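Local coordinates for DNA polymerase beta (Leishmania infantum, PDB 4P4M) that catalyses template-directed addition of deoxynucleotides to the 3' end of DNA and probably serves in base excision repair, at a contact of chain A with DNA. Residues are numbered along the deposited sequence; one frame, centred on the assembly and turned at random.

Contact 1: a contact of chain A with DNA. Residues 297, 300, 310-311. With nucleotides of chain B.
Val297 and Arg300 of helix 293-305 meet the 5' end of chain B. The helix lies in the thumb of this family X polymerase. DA1 has no partner in the DNA and is probably the templating base for the bound 2',3'-dideoxy-thymidine triphosphate. Val297 packs on one face of this base. Val297 CG2 lies 3.7 Å from C5 of DA1, near the seam of the two fused rings. This CH-pi packing reaches both rings. CG1 is anti to the backbone N (chi1 170°), which leaves CG2 as the methyl over the purine. Arg300 works at the sugar edges of DA1 and its neighbour instead. Its chain is extended from CG to NE and carries the guanidinium past the DA1 sugar, with CB alongside C4'. Arg300 NH1 comes 3.0 Å from N3 of DA1, but the hydrogen bond is weak and bent, 124° at H. A second weak bond runs from NH1 to O2 of DT2 in the minor groove. Thymine O2 and adenine N3 are similar sugar-edge acceptors, so sequence selectivity is probably slight. A water lies in the guanidinium plane, bonds both NH1 and NH2, and passes the contact on to O2 of DT2. The positive group makes no salt bridge to the phosphates in this patch. Its charge may still steady the backbone at longer range. Another water sits 2.9 Å from the backbone N of Leu310 and 2.8 Å from OP1 of DT2.

Contact 2: a contact of chain A with DNA. Residues 311-313, 337-338, 340. With nucleotides of chain B.
Asn311, Tyr313, Asn337 and Ala338 grip two successive phosphates of chain B. These backbone contacts dominate the patch. At the DA3 phosphate, Asn311 ND2 donates to OP1 of DA3 at 2.9 Å, with the oxygen tilted 24° from the amide plane. Tyr313 N bonds Asn311 OD1 and helps fix that amide. The backbone N of Ala338 donates to OP2 of DA3. Glu340 crowds OP1 of DA3 with both carboxylate oxygens, OE1 at 3.0 Å and OE2 at 2.9 Å. They would probably repel if both groups are charged; a shared proton could relieve this, but protons are not seen. Asn311 ND2 also bonds Glu340 OE1 from above the carboxylate plane, which may ease the crowding. Tyr313 OH, the phenol hydroxyl, donates to OP1 of DC4 at 2.7 Å. Asn337 ND2 donates to OP2 of DC4 at 2.9 Å, nearly straight (167° at H) and in its amide plane. Asn337 CG sits between the backbone N and the carbonyl carbon (chi1 58°), placing the amide between this phosphate and the Glu340 backbone. There ND2 bonds Glu340 O and OD1 accepts from Glu340 N, which fixes the turn of the amide. Base readout is slight and indirect. The water between Arg300 and DT2 O2 is also bonded by Glu312 OE1 and DA3 O4'. In the thumb, the residues come from the loop after strand 308-310, the loop before strand 340-341 and the first residue of that strand.

Contact 1: a contact of chain A with DNA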
# COMPACT_ATOMS: atom_id res chain seq x y z
N VAL A 297 -14.17 -4.44 2.46
CA VAL A 297 -14.94 -4.67 3.68
C VAL A 297 -16.17 -5.55 3.41
O VAL A 297 -16.44 -6.49 4.16
CB VAL A 297 -15.37 -3.33 4.34
CG1 VAL A 297 -16.37 -3.59 5.46
CG2 VAL A 297 -14.14 -2.60 4.87
N ARG A 300 -14.95 -9.13 2.72
CA ARG A 300 -14.48 -9.75 3.96
C ARG A 300 -15.65 -10.10 4.89
O ARG A 300 -15.60 -11.10 5.62
CB ARG A 300 -13.42 -8.87 4.65
CG ARG A 300 -12.11 -8.82 3.84
CD ARG A 300 -11.13 -7.71 4.26
NE ARG A 300 -9.92 -7.79 3.43
CZ ARG A 300 -8.73 -7.32 3.79
NH1 ARG A 300 -8.57 -6.70 4.96
NH2 ARG A 300 -7.69 -7.47 2.97
N LEU A 310 -10.69 -13.79 5.04
CA LEU A 310 -10.08 -13.28 3.80
C LEU A 310 -9.13 -12.11 4.11
O LEU A 310 -9.52 -11.13 4.76
CB LEU A 310 -11.16 -12.82 2.82
CG LEU A 310 -10.67 -12.25 1.48
CD1 LEU A 310 -9.92 -13.33 0.69
CD2 LEU A 310 -11.83 -11.68 0.64
N ASN A 311 -7.89 -12.22 3.64
CA ASN A 311 -6.93 -11.11 3.69
C ASN A 311 -6.03 -11.14 2.45
O ASN A 311 -6.32 -11.88 1.50
CB ASN A 311 -6.12 -11.12 5.01
CG ASN A 311 -5.34 -12.42 5.20
OD1 ASN A 311 -4.92 -13.04 4.23
ND2 ASN A 311 -5.14 -12.83 6.46
OP3 DA B 1 -17.23 -5.96 10.97
P DA B 1 -16.39 -4.90 10.37
OP1 DA B 1 -15.58 -4.29 11.44
OP2 DA B 1 -17.28 -4.07 9.53
O5' DA B 1 -15.35 -5.59 9.37
C5' DA B 1 -15.73 -6.59 8.46
C4' DA B 1 -14.46 -7.28 7.96
O4' DA B 1 -13.67 -6.31 7.22
C3' DA B 1 -13.54 -7.82 9.06
O3' DA B 1 -13.00 -9.04 8.56
C2' DA B 1 -12.50 -6.70 9.22
C1' DA B 1 -12.39 -6.12 7.81
N9 DA B 1 -12.08 -4.69 7.75
C8 DA B 1 -12.62 -3.71 8.55
N7 DA B 1 -12.18 -2.50 8.27
C5 DA B 1 -11.31 -2.68 7.22
C6 DA B 1 -10.53 -1.76 6.48
N6 DA B 1 -10.52 -0.44 6.73
N1 DA B 1 -9.76 -2.26 5.48
C2 DA B 1 -9.78 -3.58 5.26
N3 DA B 1 -10.47 -4.54 5.89
C4 DA B 1 -11.24 -4.02 6.87
P DT B 2 -12.13 -10.01 9.50
OP1 DT B 2 -12.26 -11.39 8.98
OP2 DT B 2 -12.47 -9.71 10.91
O5' DT B 2 -10.64 -9.50 9.26
C5' DT B 2 -10.05 -9.70 7.98
C4' DT B 2 -8.77 -8.89 7.89
O4' DT B 2 -9.08 -7.48 7.85
C3' DT B 2 -7.77 -9.09 9.04
O3' DT B 2 -6.69 -9.87 8.51
C2' DT B 2 -7.36 -7.67 9.41
C1' DT B 2 -7.90 -6.83 8.25
N1 DT B 2 -8.15 -5.38 8.59
C2 DT B 2 -7.56 -4.41 7.80
O2 DT B 2 -6.86 -4.64 6.83
N3 DT B 2 -7.82 -3.12 8.18
C4 DT B 2 -8.60 -2.71 9.24
O4 DT B 2 -8.76 -1.52 9.47
C5 DT B 2 -9.20 -3.77 10.02
C7 DT B 2 -10.06 -3.42 11.21
C6 DT B 2 -8.94 -5.04 9.67
O HOH W 1 -12.72 -12.16 6.36
O HOH W 2 -5.52 -6.42 4.94

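Contact 2: a contact of chain A with DNA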
# COMPACT_ATOMS: atom_id res chain seq x y z
N ASN A 311 -7.89 -12.22 3.64
CA ASN A 311 -6.93 -11.11 3.69
C ASN A 311 -6.03 -11.14 2.45
O ASN A 311 -6.32 -11.88 1.50
CB ASN A 311 -6.12 -11.12 5.01
CG ASN A 311 -5.34 -12.42 5.20
OD1 ASN A 311 -4.92 -13.04 4.23
ND2 ASN A 311 -5.14 -12.83 6.46
N GLU A 312 -4.96 -10.35 2.43
CA GLU A 312 -4.11 -10.33 1.23
C GLU A 312 -3.34 -11.63 1.04
O GLU A 312 -2.90 -11.94 -0.07
CB GLU A 312 -3.13 -9.14 1.23
CG GLU A 312 -2.21 -9.05 2.46
CD GLU A 312 -2.76 -8.13 3.54
OE1 GLU A 312 -3.94 -8.28 3.94
OE2 GLU A 312 -2.01 -7.23 3.98
N TYR A 313 -3.17 -12.38 2.13
CA TYR A 313 -2.34 -13.58 2.11
C TYR A 313 -3.08 -14.84 1.67
O TYR A 313 -2.45 -15.79 1.18
CB TYR A 313 -1.69 -13.79 3.47
CG TYR A 313 -0.86 -12.61 3.92
CD1 TYR A 313 0.24 -12.20 3.18
CD2 TYR A 313 -1.19 -11.89 5.07
CE1 TYR A 313 1.00 -11.10 3.57
CE2 TYR A 313 -0.43 -10.79 5.47
CZ TYR A 313 0.67 -10.41 4.71
OH TYR A 313 1.45 -9.33 5.09
N ASN A 337 -2.19 -9.77 14.46
CA ASN A 337 -3.01 -10.07 13.30
C ASN A 337 -3.60 -11.46 13.48
O ASN A 337 -3.40 -12.08 14.52
CB ASN A 337 -2.17 -9.96 12.01
CG ASN A 337 -0.96 -10.89 12.02
OD1 ASN A 337 -1.02 -11.99 12.56
ND2 ASN A 337 0.13 -10.45 11.40
N ALA A 338 -4.33 -11.96 12.48
CA ALA A 338 -4.98 -13.26 12.58
C ALA A 338 -4.01 -14.45 12.72
O ALA A 338 -4.42 -15.54 13.13
CB ALA A 338 -5.93 -13.49 11.38
N GLU A 340 -0.09 -14.28 11.03
CA GLU A 340 0.96 -14.26 10.00
C GLU A 340 2.24 -13.62 10.52
O GLU A 340 2.19 -12.65 11.29
CB GLU A 340 0.50 -13.47 8.76
CG GLU A 340 -0.74 -13.99 8.07
CD GLU A 340 -2.00 -13.21 8.44
OE1 GLU A 340 -3.09 -13.76 8.21
OE2 GLU A 340 -1.90 -12.07 8.94
P DT B 2 -12.13 -10.01 9.50
OP1 DT B 2 -12.26 -11.39 8.98
OP2 DT B 2 -12.47 -9.71 10.91
O5' DT B 2 -10.64 -9.50 9.26
C5' DT B 2 -10.05 -9.70 7.98
C4' DT B 2 -8.77 -8.89 7.89
O4' DT B 2 -9.08 -7.48 7.85
C3' DT B 2 -7.77 -9.09 9.04
O3' DT B 2 -6.69 -9.87 8.51
C2' DT B 2 -7.36 -7.67 9.41
C1' DT B 2 -7.90 -6.83 8.25
N1 DT B 2 -8.15 -5.38 8.59
C2 DT B 2 -7.56 -4.41 7.80
O2 DT B 2 -6.86 -4.64 6.83
N3 DT B 2 -7.82 -3.12 8.18
C4 DT B 2 -8.60 -2.71 9.24
O4 DT B 2 -8.76 -1.52 9.47
C5 DT B 2 -9.20 -3.77 10.02
C7 DT B 2 -10.06 -3.42 11.21
C6 DT B 2 -8.94 -5.04 9.67
P DA B 3 -5.34 -10.12 9.35
OP1 DA B 3 -4.76 -11.41 8.91
OP2 DA B 3 -5.62 -9.88 10.78
O5' DA B 3 -4.39 -8.93 8.88
C5' DA B 3 -4.00 -8.83 7.51
C4' DA B 3 -3.07 -7.64 7.36
O4' DA B 3 -3.82 -6.41 7.52
C3' DA B 3 -1.94 -7.62 8.39
O3' DA B 3 -0.73 -7.70 7.67
C2' DA B 3 -2.07 -6.25 9.06
C1' DA B 3 -2.98 -5.46 8.12
N9 DA B 3 -3.79 -4.49 8.87
C8 DA B 3 -4.74 -4.78 9.81
N7 DA B 3 -5.30 -3.72 10.34
C5 DA B 3 -4.67 -2.66 9.71
C6 DA B 3 -4.81 -1.26 9.84
N6 DA B 3 -5.68 -0.69 10.69
N1 DA B 3 -4.01 -0.48 9.07
C2 DA B 3 -3.14 -1.07 8.23
N3 DA B 3 -2.92 -2.36 8.03
C4 DA B 3 -3.72 -3.12 8.80
P DC B 4 0.68 -7.83 8.43
OP1 DC B 4 1.49 -8.83 7.71
OP2 DC B 4 0.44 -7.98 9.89
O5' DC B 4 1.35 -6.39 8.22
C5' DC B 4 1.57 -5.88 6.91
C4' DC B 4 2.44 -4.63 6.95
O4' DC B 4 1.62 -3.53 7.44
C3' DC B 4 3.67 -4.71 7.86
O3' DC B 4 4.71 -4.05 7.14
C2' DC B 4 3.22 -3.98 9.13
C1' DC B 4 2.17 -2.98 8.62
N1 DC B 4 1.01 -2.74 9.56
C2 DC B 4 0.60 -1.43 9.78
O2 DC B 4 1.22 -0.52 9.20
N3 DC B 4 -0.43 -1.18 10.62
C4 DC B 4 -1.06 -2.20 11.22
N4 DC B 4 -2.08 -1.89 12.03
C5 DC B 4 -0.66 -3.56 11.01
C6 DC B 4 0.37 -3.79 10.17
O HOH W 3 -5.52 -6.42 4.94

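Contact 1 and contact 2 are neighbours, with the centres of their C-alpha atoms about 9 Å apart. Asn311 belongs to both, but it bears on contact 1 only marginally. The real bridge is a shared water at O2 of DT2, which joins Arg300 of contact 1 to Glu312 of contact 2. Together the contacts follow chain B from the probable templating base to the paired DC4. Contact 1 meets a base face and the sugar edges of two bases, contact 2 mainly the backbone. This division would suit a polymerase that probably works in repair and must accept any sequence. One thumb surface probably sets the path of this strand.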